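Local coordinates for tail spike protein (Acinetobacter phage vB_AbaP_AS12, PDB 6EU4), which probably recognises and degrades the capsular polysaccharide of the Acinetobacter baumannii host as the trimeric tailspike of the phage particle, at residues E231-V236 against R253-G258; V18-T23 against Y39-Y44. All blocks are in the same frame, centred on the assembly; numbering follows the deposited sequence.

Contact 1. Residues E231-V236 against R253-G258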
loop_
_atom_site.group_PDB
_atom_site.type_symbol
_atom_site.label_atom_id
_atom_site.label_comp_id
_atom_site.label_asym_id
_atom_site.label_seq_id
_atom_site.Cartn_x
_atom_site.Cartn_y
_atom_site.Cartn_z
ATOM N N GLU A 231 10.437 27.420 7.486
ATOM C CA GLU A 231 10.112 26.025 7.772
ATOM C C GLU A 231 8.599 25.928 7.819
ATOM O O GLU A 231 7.948 26.781 8.428
ATOM C CB GLU A 231 10.755 25.582 9.098
ATOM C CG GLU A 231 12.251 25.497 9.011
ATOM C CD GLU A 231 12.974 25.442 10.363
ATOM O OE1 GLU A 231 12.334 25.595 11.426
ATOM O OE2 GLU A 231 14.211 25.273 10.350
ATOM N N GLY A 232 8.033 24.916 7.163
ATOM C CA GLY A 232 6.592 24.869 7.018
ATOM C C GLY A 232 5.859 24.366 8.245
ATOM O O GLY A 232 5.176 25.130 8.935
ATOM N N ILE A 233 5.974 23.062 8.482
ATOM C CA ILE A 233 5.357 22.373 9.611
ATOM C C ILE A 233 6.477 21.675 10.382
ATOM O O ILE A 233 7.296 20.960 9.792
ATOM C CB ILE A 233 4.278 21.382 9.141
ATOM C CG1 ILE A 233 3.130 22.148 8.454
ATOM C CG2 ILE A 233 3.752 20.554 10.327
ATOM C CD1 ILE A 233 2.156 21.272 7.751
ATOM N N LYS A 234 6.528 21.905 11.692
ATOM C CA LYS A 234 7.660 21.484 12.509
ATOM C C LYS A 234 7.177 20.883 13.823
ATOM O O LYS A 234 6.480 21.552 14.588
ATOM C CB LYS A 234 8.559 22.681 12.768
ATOM C CG LYS A 234 9.846 22.353 13.455
ATOM C CD LYS A 234 10.736 23.584 13.495
ATOM C CE LYS A 234 12.152 23.227 13.868
ATOM N NZ LYS A 234 13.037 24.453 13.851
ATOM N N SER A 235 7.591 19.646 14.103
ATOM C CA SER A 235 7.111 18.899 15.255
ATOM C C SER A 235 8.260 18.077 15.832
ATOM O O SER A 235 9.245 17.782 15.146
ATOM C CB SER A 235 5.929 18.004 14.845
ATOM O OG SER A 235 5.391 17.262 15.927
ATOM N N VAL A 236 8.109 17.702 17.104
ATOM C CA VAL A 236 9.081 16.887 17.837
ATOM C C VAL A 236 8.550 15.482 18.108
ATOM O O VAL A 236 9.264 14.486 17.940
ATOM C CB VAL A 236 9.471 17.571 19.166
ATOM C CG1 VAL A 236 10.351 16.671 19.997
ATOM C CG2 VAL A 236 10.162 18.916 18.933
ATOM N N ARG A 253 12.963 23.953 4.869
ATOM C CA ARG A 253 12.435 22.598 5.077
ATOM C C ARG A 253 10.913 22.652 5.135
ATOM O O ARG A 253 10.351 23.434 5.903
ATOM C CB ARG A 253 12.990 21.956 6.358
ATOM C CG ARG A 253 14.502 21.750 6.353
ATOM C CD ARG A 253 14.986 21.041 7.615
ATOM N NE ARG A 253 15.015 21.950 8.748
ATOM C CZ ARG A 253 15.084 21.570 10.022
ATOM N NH1 ARG A 253 15.142 20.288 10.346
ATOM N NH2 ARG A 253 15.099 22.485 10.992
ATOM N N SER A 254 10.248 21.838 4.309
ATOM C CA SER A 254 8.788 21.865 4.250
ATOM C C SER A 254 8.167 21.186 5.465
ATOM O O SER A 254 7.419 21.815 6.216
ATOM C CB SER A 254 8.292 21.228 2.955
ATOM O OG SER A 254 8.711 22.001 1.838
ATOM N N PHE A 255 8.480 19.907 5.681
ATOM C CA PHE A 255 7.923 19.117 6.778
ATOM C C PHE A 255 9.072 18.620 7.660
ATOM O O PHE A 255 10.025 18.017 7.152
ATOM C CB PHE A 255 7.161 17.898 6.248
ATOM C CG PHE A 255 5.895 18.213 5.493
ATOM C CD1 PHE A 255 4.692 18.345 6.158
ATOM C CD2 PHE A 255 5.903 18.305 4.110
ATOM C CE1 PHE A 255 3.511 18.590 5.448
ATOM C CE2 PHE A 255 4.735 18.560 3.405
ATOM C CZ PHE A 255 3.542 18.699 4.067
ATOM N N ILE A 256 8.989 18.876 8.961
ATOM C CA ILE A 256 9.995 18.447 9.931
ATOM C C ILE A 256 9.271 17.706 11.045
ATOM O O ILE A 256 8.422 18.295 11.727
ATOM C CB ILE A 256 10.775 19.634 10.537
ATOM C CG1 ILE A 256 11.428 20.498 9.453
ATOM C CG2 ILE A 256 11.784 19.136 11.562
ATOM C CD1 ILE A 256 11.729 21.894 9.992
ATOM N N PHE A 257 9.603 16.420 11.227
ATOM C CA PHE A 257 9.064 15.613 12.315
ATOM C C PHE A 257 10.228 14.988 13.078
ATOM O O PHE A 257 11.247 14.608 12.493
ATOM C CB PHE A 257 8.110 14.540 11.788
ATOM C CG PHE A 257 6.774 15.081 11.355
ATOM C CD1 PHE A 257 6.602 15.589 10.085
ATOM C CD2 PHE A 257 5.694 15.069 12.228
ATOM C CE1 PHE A 257 5.377 16.112 9.684
ATOM C CE2 PHE A 257 4.461 15.565 11.835
ATOM C CZ PHE A 257 4.304 16.098 10.558
ATOM N N GLY A 258 10.088 14.919 14.393
ATOM C CA GLY A 258 11.186 14.455 15.227
ATOM C C GLY A 258 12.291 15.482 15.369
ATOM O O GLY A 258 13.448 15.113 15.608
HETATM O O HOH W 1 15.884 24.662 8.295
HETATM O O HOH W 2 15.836 23.617 13.639
#
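Glu231 sets its CG anti to its carbonyl carbon (chi1 -69°) and runs on extended, Lys234 is stretched throughout with CG anti to the backbone N, and Arg253 bends at chi3 (-77°), so three charged ends gather over Ile256. The carboxylate of Glu231 is shared: NH2 of Arg253 donates to OE2 at 3.0 Å, while NZ of Lys234 reaches OE1 of Glu231 at 2.8 Å. NH2 approaches OE2 from well above the carboxylate plane, the two flat groups standing nearly perpendicular. One water bridges Glu231 OE2 and Arg253 NE, a further tie on the guanidinium, and NH1 of Arg253 turns to Asp287. The shared carboxylate, with Asp287, probably offsets the repulsion between the two cations.

Beneath the network, CD1 of Ile256 sits over the centre of one guanidinium face and also touches CG of Glu231 at 3.8 Å. On the other side of the sheet, CD1 of Ile233 meets CE1 of Phe255 at 3.8 Å; Trp286 stacks on that phenyl ring.

The backbones run parallel in matched register. Ile233 O accepts from Ile256 N at 2.8 Å, and Ser235 N donates to Ile256 O at 2.9 Å. Chain corners at Gly232 and Ser254 fall side by side, and the like-on-like alignment of corners and strands is that of successive coils in a right-handed parallel beta-helix, the fold familiar from phage tailspikes.

Contact 2. Residues V18-T23 against Y39-Y44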
loop_
_atom_site.group_PDB
_atom_site.type_symbol
_atom_site.label_atom_id
_atom_site.label_comp_id
_atom_site.label_asym_id
_atom_site.label_seq_id
_atom_site.Cartn_x
_atom_site.Cartn_y
_atom_site.Cartn_z
ATOM N N VAL A 18 -36.638 42.928 22.118
ATOM C CA VAL A 18 -35.200 42.899 21.895
ATOM C C VAL A 18 -34.744 44.280 21.445
ATOM O O VAL A 18 -35.258 44.821 20.459
ATOM C CB VAL A 18 -34.831 41.831 20.850
ATOM C CG1 VAL A 18 -33.334 41.831 20.605
ATOM C CG2 VAL A 18 -35.312 40.458 21.295
ATOM N N LYS A 19 -33.776 44.849 22.167
ATOM C CA LYS A 19 -33.259 46.182 21.886
ATOM C C LYS A 19 -32.095 46.099 20.909
ATOM O O LYS A 19 -31.238 45.221 21.027
ATOM C CB LYS A 19 -32.793 46.866 23.173
ATOM C CG LYS A 19 -32.071 48.193 22.933
ATOM C CD LYS A 19 -31.770 48.940 24.235
ATOM C CE LYS A 19 -31.410 50.412 23.992
ATOM N NZ LYS A 19 -32.368 51.117 23.081
ATOM N N ILE A 20 -32.057 47.037 19.954
ATOM C CA ILE A 20 -30.985 47.107 18.966
ATOM C C ILE A 20 -29.839 47.933 19.529
ATOM O O ILE A 20 -30.050 48.987 20.132
ATOM C CB ILE A 20 -31.490 47.717 17.645
ATOM C CG1 ILE A 20 -32.545 46.829 16.988
ATOM C CG2 ILE A 20 -30.337 47.955 16.680
ATOM C CD1 ILE A 20 -33.336 47.573 15.905
ATOM N N VAL A 21 -28.618 47.468 19.287
ATOM C CA VAL A 21 -27.393 48.160 19.663
ATOM C C VAL A 21 -26.489 48.170 18.439
ATOM O O VAL A 21 -26.360 47.152 17.758
ATOM C CB VAL A 21 -26.715 47.458 20.860
ATOM C CG1 VAL A 21 -25.359 48.082 21.180
ATOM C CG2 VAL A 21 -27.647 47.492 22.089
ATOM N N ASN A 22 -25.868 49.314 18.140
ATOM C CA ASN A 22 -25.092 49.392 16.901
ATOM C C ASN A 22 -23.808 48.565 16.983
ATOM O O ASN A 22 -23.520 47.759 16.087
ATOM C CB ASN A 22 -24.770 50.850 16.571
ATOM C CG ASN A 22 -25.991 51.627 16.099
ATOM O OD1 ASN A 22 -26.970 51.058 15.608
ATOM N ND2 ASN A 22 -25.934 52.939 16.245
ATOM N N THR A 23 -23.029 48.749 18.054
ATOM C CA THR A 23 -21.698 48.165 18.202
ATOM C C THR A 23 -21.523 47.667 19.629
ATOM O O THR A 23 -22.272 48.048 20.528
ATOM C CB THR A 23 -20.588 49.187 17.912
ATOM O OG1 THR A 23 -20.556 50.150 18.969
ATOM C CG2 THR A 23 -20.826 49.894 16.595
ATOM N N TYR A 39 -29.718 42.979 20.513
ATOM C CA TYR A 39 -29.137 42.507 19.263
ATOM C C TYR A 39 -28.094 43.519 18.814
ATOM O O TYR A 39 -28.429 44.674 18.549
ATOM C CB TYR A 39 -30.202 42.326 18.183
ATOM C CG TYR A 39 -29.633 41.804 16.883
ATOM C CD1 TYR A 39 -29.371 40.451 16.716
ATOM C CD2 TYR A 39 -29.342 42.662 15.833
ATOM C CE1 TYR A 39 -28.837 39.963 15.531
ATOM C CE2 TYR A 39 -28.821 42.190 14.651
ATOM C CZ TYR A 39 -28.568 40.841 14.502
ATOM O OH TYR A 39 -28.042 40.377 13.324
ATOM N N VAL A 40 -26.836 43.084 18.726
ATOM C CA VAL A 40 -25.745 43.945 18.287
ATOM C C VAL A 40 -25.545 43.752 16.788
ATOM O O VAL A 40 -25.335 42.626 16.320
ATOM C CB VAL A 40 -24.451 43.642 19.064
ATOM C CG1 VAL A 40 -23.308 44.535 18.580
ATOM C CG2 VAL A 40 -24.663 43.834 20.567
ATOM N N LYS A 41 -25.594 44.857 16.036
ATOM C CA LYS A 41 -25.518 44.776 14.579
ATOM C C LYS A 41 -24.169 44.230 14.134
ATOM O O LYS A 41 -24.091 43.340 13.278
ATOM C CB LYS A 41 -25.753 46.152 13.961
ATOM C CG LYS A 41 -27.091 46.769 14.257
ATOM C CD LYS A 41 -27.199 48.112 13.547
ATOM C CE LYS A 41 -28.394 48.901 13.978
ATOM N NZ LYS A 41 -28.399 50.258 13.335
ATOM N N GLY A 42 -23.092 44.768 14.693
ATOM C CA GLY A 42 -21.756 44.309 14.369
ATOM C C GLY A 42 -20.817 44.710 15.478
ATOM O O GLY A 42 -21.129 45.587 16.286
ATOM N N TYR A 43 -19.671 44.027 15.541
ATOM C CA TYR A 43 -18.713 44.340 16.596
ATOM C C TYR A 43 -18.263 45.786 16.472
ATOM O O TYR A 43 -18.265 46.548 17.456
ATOM C CB TYR A 43 -17.512 43.379 16.532
ATOM C CG TYR A 43 -16.657 43.393 17.788
ATOM C CD1 TYR A 43 -15.755 44.416 18.022
ATOM C CD2 TYR A 43 -16.764 42.381 18.738
ATOM C CE1 TYR A 43 -14.971 44.440 19.160
ATOM C CE2 TYR A 43 -15.983 42.390 19.888
ATOM C CZ TYR A 43 -15.085 43.433 20.094
ATOM O OH TYR A 43 -14.294 43.471 21.215
ATOM N N TYR A 44 -17.901 46.187 15.256
ATOM C CA TYR A 44 -17.536 47.552 14.915
ATOM C C TYR A 44 -18.567 48.138 13.957
ATOM O O TYR A 44 -19.317 47.413 13.294
ATOM C CB TYR A 44 -16.154 47.601 14.250
ATOM C CG TYR A 44 -15.023 46.990 15.051
ATOM C CD1 TYR A 44 -14.529 47.631 16.178
ATOM C CD2 TYR A 44 -14.423 45.798 14.656
ATOM C CE1 TYR A 44 -13.492 47.097 16.908
ATOM C CE2 TYR A 44 -13.386 45.251 15.380
ATOM C CZ TYR A 44 -12.920 45.904 16.503
ATOM O OH TYR A 44 -11.876 45.377 17.222
HETATM O O HOH W 3 -22.153 47.858 13.604
#
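Backbone hydrogen bonds come first. Residues 18-23 and 39-44 run parallel, and alternate residues of 18-23, Lys19 and Val21, face the partner: Lys19 O accepts from Tyr39 N at 2.8 Å, Val21 N donates to Tyr39 O at 2.9 Å, and Val21 O takes Lys41 N at 3.0 Å. The outer two donors arrive nearly along the C=O axis, whereas Val21 N stands above the carbonyl plane of Tyr39. Beyond the strands, a weak bond from Gly42 N to Asn22 O prolongs the ladder, and a water bridges Asn22 O to Tyr44 O.

Among the polar side chains, Lys41 carries the contact. Its CG lies anti to the carbonyl carbon (chi1 -61°) and the rest is extended, so it runs alongside Asn22 and puts NZ 2.8 Å from Asn22 OD1, above the amide plane. NZ also donates to the carbonyl of Gly35 of the second subunit.

Apolar contacts line the rest of the pairing. CG2 of Ile20 presses against CE of Lys41 at 3.5 Å, tight for two carbons. Val18 lays CG1 across CB of Tyr39, and CG1 of Val40 packs on the backbone of Thr23. With CG anti to its backbone N (chi1 -179°), the Tyr39 ring leads off from residues 18-23 toward His60 of its own chain, which it meets edge-to-face, and His60 of the second subunit, on which it stacks.

Asn22 and Gly35 of the second subunit thus give the Lys41 ammonium neutral oxygen acceptors from two chains. This adds to the backbone hydrogen bonds that Ile20 and Val18 make to the second and third subunits at this edge of the N-terminal sheet, and the carbonyl dipoles would be expected to stabilise the positive charge.

Overall arrangement
Both contacts pair parallel strands close in sequence, but in different parts of an elongated subunit. Contact 2 belongs to the small mixed sheet near the N-terminal end, contact 1 to the stacked coils of the body; the centre of contact 2 lies about 55 Å from the centre of the chain, that of contact 1 about 14 Å. Their own centres are about 44 Å apart and the nearest atoms about 28 Å, so they do not touch. No other chain touches the segments of contact 1, whereas contact 2 meets both neighbouring subunits and has the Tyr39 side chain about 4 Å from a bound zinc ion. Contact 1 thus joins successive coils within one subunit, whereas contact 2 lies where the subunits meet.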